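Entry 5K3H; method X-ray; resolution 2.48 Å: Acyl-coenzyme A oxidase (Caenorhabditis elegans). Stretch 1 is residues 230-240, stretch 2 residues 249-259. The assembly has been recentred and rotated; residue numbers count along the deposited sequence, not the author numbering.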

# COMPACT_ATOMS: atom_id res chain seq x y z
N PRO B 230 19.70 24.27 -20.64
CA PRO B 230 18.39 24.49 -21.27
C PRO B 230 18.45 25.56 -22.35
O PRO B 230 18.98 26.65 -22.12
CB PRO B 230 17.51 24.94 -20.09
CG PRO B 230 18.18 24.37 -18.87
CD PRO B 230 19.65 24.35 -19.17
N LEU B 231 17.85 25.28 -23.51
CA LEU B 231 17.81 26.23 -24.62
C LEU B 231 16.94 27.44 -24.28
O LEU B 231 16.09 27.37 -23.39
CB LEU B 231 17.31 25.54 -25.89
CG LEU B 231 18.25 24.47 -26.47
CD1 LEU B 231 17.65 23.73 -27.65
CD2 LEU B 231 19.59 25.09 -26.85
N PRO B 232 17.16 28.58 -24.94
CA PRO B 232 16.40 29.79 -24.58
C PRO B 232 14.89 29.60 -24.72
O PRO B 232 14.41 29.06 -25.71
CB PRO B 232 16.94 30.86 -25.54
CG PRO B 232 18.28 30.38 -25.89
CD PRO B 232 18.17 28.89 -25.97
N GLY B 233 14.16 30.05 -23.71
CA GLY B 233 12.73 29.90 -23.68
C GLY B 233 12.26 28.61 -23.06
O GLY B 233 11.04 28.36 -23.05
N ILE B 234 13.18 27.77 -22.59
CA ILE B 234 12.87 26.47 -22.01
C ILE B 234 13.04 26.54 -20.50
O ILE B 234 14.15 26.76 -20.00
CB ILE B 234 13.77 25.37 -22.59
CG1 ILE B 234 13.50 25.23 -24.09
CG2 ILE B 234 13.62 24.08 -21.83
CD1 ILE B 234 12.14 24.70 -24.42
N THR B 235 11.94 26.28 -19.77
CA THR B 235 11.93 26.07 -18.32
C THR B 235 11.75 24.57 -18.08
O THR B 235 10.75 23.99 -18.49
CB THR B 235 10.80 26.84 -17.64
OG1 THR B 235 10.92 28.23 -17.96
CG2 THR B 235 10.88 26.66 -16.14
N ILE B 236 12.72 23.96 -17.41
CA ILE B 236 12.81 22.51 -17.33
C ILE B 236 13.47 22.18 -16.01
O ILE B 236 14.29 22.95 -15.51
CB ILE B 236 13.60 21.95 -18.53
CG1 ILE B 236 13.49 20.42 -18.61
CG2 ILE B 236 15.07 22.43 -18.53
CD1 ILE B 236 13.83 19.90 -19.99
N GLY B 237 13.05 21.08 -15.40
CA GLY B 237 13.65 20.68 -14.15
C GLY B 237 12.95 19.46 -13.60
O GLY B 237 11.96 18.98 -14.16
N ASP B 238 13.48 18.98 -12.48
CA ASP B 238 12.96 17.79 -11.82
C ASP B 238 11.81 18.18 -10.91
O ASP B 238 11.86 19.22 -10.25
CB ASP B 238 14.07 17.12 -11.00
CG ASP B 238 13.62 15.82 -10.40
OD1 ASP B 238 13.50 14.84 -11.18
OD2 ASP B 238 13.40 15.76 -9.17
N ILE B 239 10.78 17.33 -10.84
CA ILE B 239 9.59 17.65 -10.05
C ILE B 239 9.71 17.25 -8.58
O ILE B 239 8.78 17.50 -7.81
CB ILE B 239 8.30 17.05 -10.66
CG1 ILE B 239 8.33 15.51 -10.64
CG2 ILE B 239 8.05 17.58 -12.05
CD1 ILE B 239 6.98 14.85 -11.00
N GLY B 240 10.82 16.64 -8.17
CA GLY B 240 11.02 16.33 -6.76
C GLY B 240 10.94 14.85 -6.44
O GLY B 240 10.53 14.03 -7.28
N ASP B 249 13.97 10.69 -13.30
CA ASP B 249 13.91 12.11 -13.00
C ASP B 249 12.71 12.71 -13.74
O ASP B 249 12.82 13.33 -14.80
CB ASP B 249 15.23 12.76 -13.41
CG ASP B 249 15.65 12.35 -14.83
OD1 ASP B 249 15.90 11.14 -15.05
OD2 ASP B 249 15.71 13.23 -15.73
N ASN B 250 11.54 12.53 -13.14
CA ASN B 250 10.33 13.09 -13.71
C ASN B 250 10.39 14.60 -13.67
O ASN B 250 10.79 15.19 -12.67
CB ASN B 250 9.12 12.57 -12.94
CG ASN B 250 8.99 11.07 -13.03
OD1 ASN B 250 9.69 10.33 -12.36
ND2 ASN B 250 8.08 10.62 -13.87
N GLY B 251 9.95 15.25 -14.76
CA GLY B 251 10.23 16.65 -14.95
C GLY B 251 9.02 17.52 -15.25
O GLY B 251 7.97 17.05 -15.67
N PHE B 252 9.24 18.83 -15.08
CA PHE B 252 8.37 19.87 -15.60
C PHE B 252 9.03 20.57 -16.79
O PHE B 252 10.25 20.55 -16.94
CB PHE B 252 8.00 20.92 -14.53
CG PHE B 252 9.19 21.64 -13.93
CD1 PHE B 252 9.75 22.74 -14.55
CD2 PHE B 252 9.70 21.25 -12.69
CE1 PHE B 252 10.83 23.42 -13.97
CE2 PHE B 252 10.79 21.92 -12.12
CZ PHE B 252 11.34 23.00 -12.76
N LEU B 253 8.19 21.19 -17.63
CA LEU B 253 8.65 21.83 -18.85
C LEU B 253 7.70 22.94 -19.25
O LEU B 253 6.50 22.69 -19.44
CB LEU B 253 8.75 20.82 -20.00
CG LEU B 253 9.01 21.30 -21.43
CD1 LEU B 253 10.36 22.00 -21.55
CD2 LEU B 253 8.91 20.13 -22.40
N GLY B 254 8.25 24.14 -19.44
CA GLY B 254 7.48 25.26 -19.93
C GLY B 254 8.19 25.94 -21.09
O GLY B 254 9.42 25.93 -21.18
N PHE B 255 7.40 26.49 -22.00
CA PHE B 255 7.89 27.18 -23.19
C PHE B 255 7.47 28.64 -23.12
O PHE B 255 6.31 28.94 -22.81
CB PHE B 255 7.32 26.58 -24.46
CG PHE B 255 7.50 25.11 -24.57
CD1 PHE B 255 8.72 24.57 -25.00
CD2 PHE B 255 6.45 24.24 -24.25
CE1 PHE B 255 8.90 23.21 -25.11
CE2 PHE B 255 6.62 22.87 -24.35
CZ PHE B 255 7.84 22.35 -24.78
N ASN B 256 8.41 29.54 -23.43
CA ASN B 256 8.13 30.97 -23.59
C ASN B 256 8.29 31.30 -25.07
O ASN B 256 9.37 31.67 -25.52
CB ASN B 256 9.07 31.82 -22.72
CG ASN B 256 8.72 33.30 -22.74
OD1 ASN B 256 7.63 33.69 -23.19
ND2 ASN B 256 9.62 34.14 -22.19
N ASN B 257 7.19 31.16 -25.82
CA ASN B 257 7.15 31.41 -27.26
C ASN B 257 8.36 30.78 -27.97
O ASN B 257 9.17 31.45 -28.62
CB ASN B 257 7.04 32.92 -27.54
CG ASN B 257 5.66 33.48 -27.15
OD1 ASN B 257 4.61 32.98 -27.60
ND2 ASN B 257 5.66 34.51 -26.29
N TYR B 258 8.49 29.45 -27.80
CA TYR B 258 9.65 28.69 -28.24
C TYR B 258 9.44 28.18 -29.67
O TYR B 258 8.51 27.41 -29.92
CB TYR B 258 9.88 27.52 -27.29
CG TYR B 258 11.13 26.69 -27.51
CD1 TYR B 258 12.38 27.13 -27.10
CD2 TYR B 258 11.04 25.44 -28.12
CE1 TYR B 258 13.51 26.35 -27.30
CE2 TYR B 258 12.15 24.66 -28.33
CZ TYR B 258 13.39 25.12 -27.91
OH TYR B 258 14.49 24.32 -28.13
N ARG B 259 10.35 28.55 -30.57
CA ARG B 259 10.17 28.35 -32.01
C ARG B 259 10.91 27.12 -32.53
O ARG B 259 12.11 26.95 -32.27
CB ARG B 259 10.63 29.59 -32.77
CG ARG B 259 9.75 30.79 -32.53
CD ARG B 259 10.15 32.03 -33.33
NE ARG B 259 9.09 33.02 -33.21
CZ ARG B 259 8.18 33.28 -34.15
NH1 ARG B 259 8.21 32.65 -35.32
NH2 ARG B 259 7.24 34.18 -33.90

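The most unusual feature of this contact is an aromatic ring lying on a glycine. Phe 252, with chi1 at 60° (p), turns its ring over its cross-strand partner, and Gly 237 CA sits 3.9 Å from the centroid of the Phe 252 ring, 23° off its normal, in a CH-pi contact. Glycine suits this place because a CB on Gly 237 would fall 2.6 Å from Phe 252 CZ, a clash. At the ring edge lie Thr 235 CG2 and Ile 239 CG2, the latter 4.1 Å from Phe 252 CD2.

The underlying frame is a pair of antiparallel strands, 234-238 and 251-255, with axes at 174°. Hydrogen-bonded pairs alternate with non-hydrogen-bonded ones. Thr 235 and Gly 254 bond reciprocally: Thr 235 N to Gly 254 O is 2.9 Å, and Gly 254 N to Thr 235 O is 2.7 Å. Gly 237 and Phe 252 do the same, less evenly, with Gly 237 N to Phe 252 O at 3.2 Å and Phe 252 N to Gly 237 O at 2.9 Å. The ladder extends beyond the strands through Asn 256 N to Gly 233 O (2.9 Å) and Ile 239 N to Asn 250 O (2.8 Å).

On the other face, Ile 234, Ile 236, Leu 253 and Phe 255 gather apolar surface; Ile 234 CG2 meets Leu 253 CD1 at 3.9 Å. Ile 234 also reaches Tyr 258, its CD1 3.5 Å from the Tyr 258 ring centroid and almost on the ring normal, so the aliphatic side chain of Ile 234 (chi1 and chi2 both m) packs its methyl C-H groups against the pi cloud of the Tyr 258 face.

A type II turn from Leu 231 to Ile 234, closed by the hydrogen bond from Ile 234 N to Leu 231 O (3.0 Å), leads into the first strand. Gly 233 adopts phi 88°, where a CB would jam against the preceding carbonyl, so glycine fits this corner.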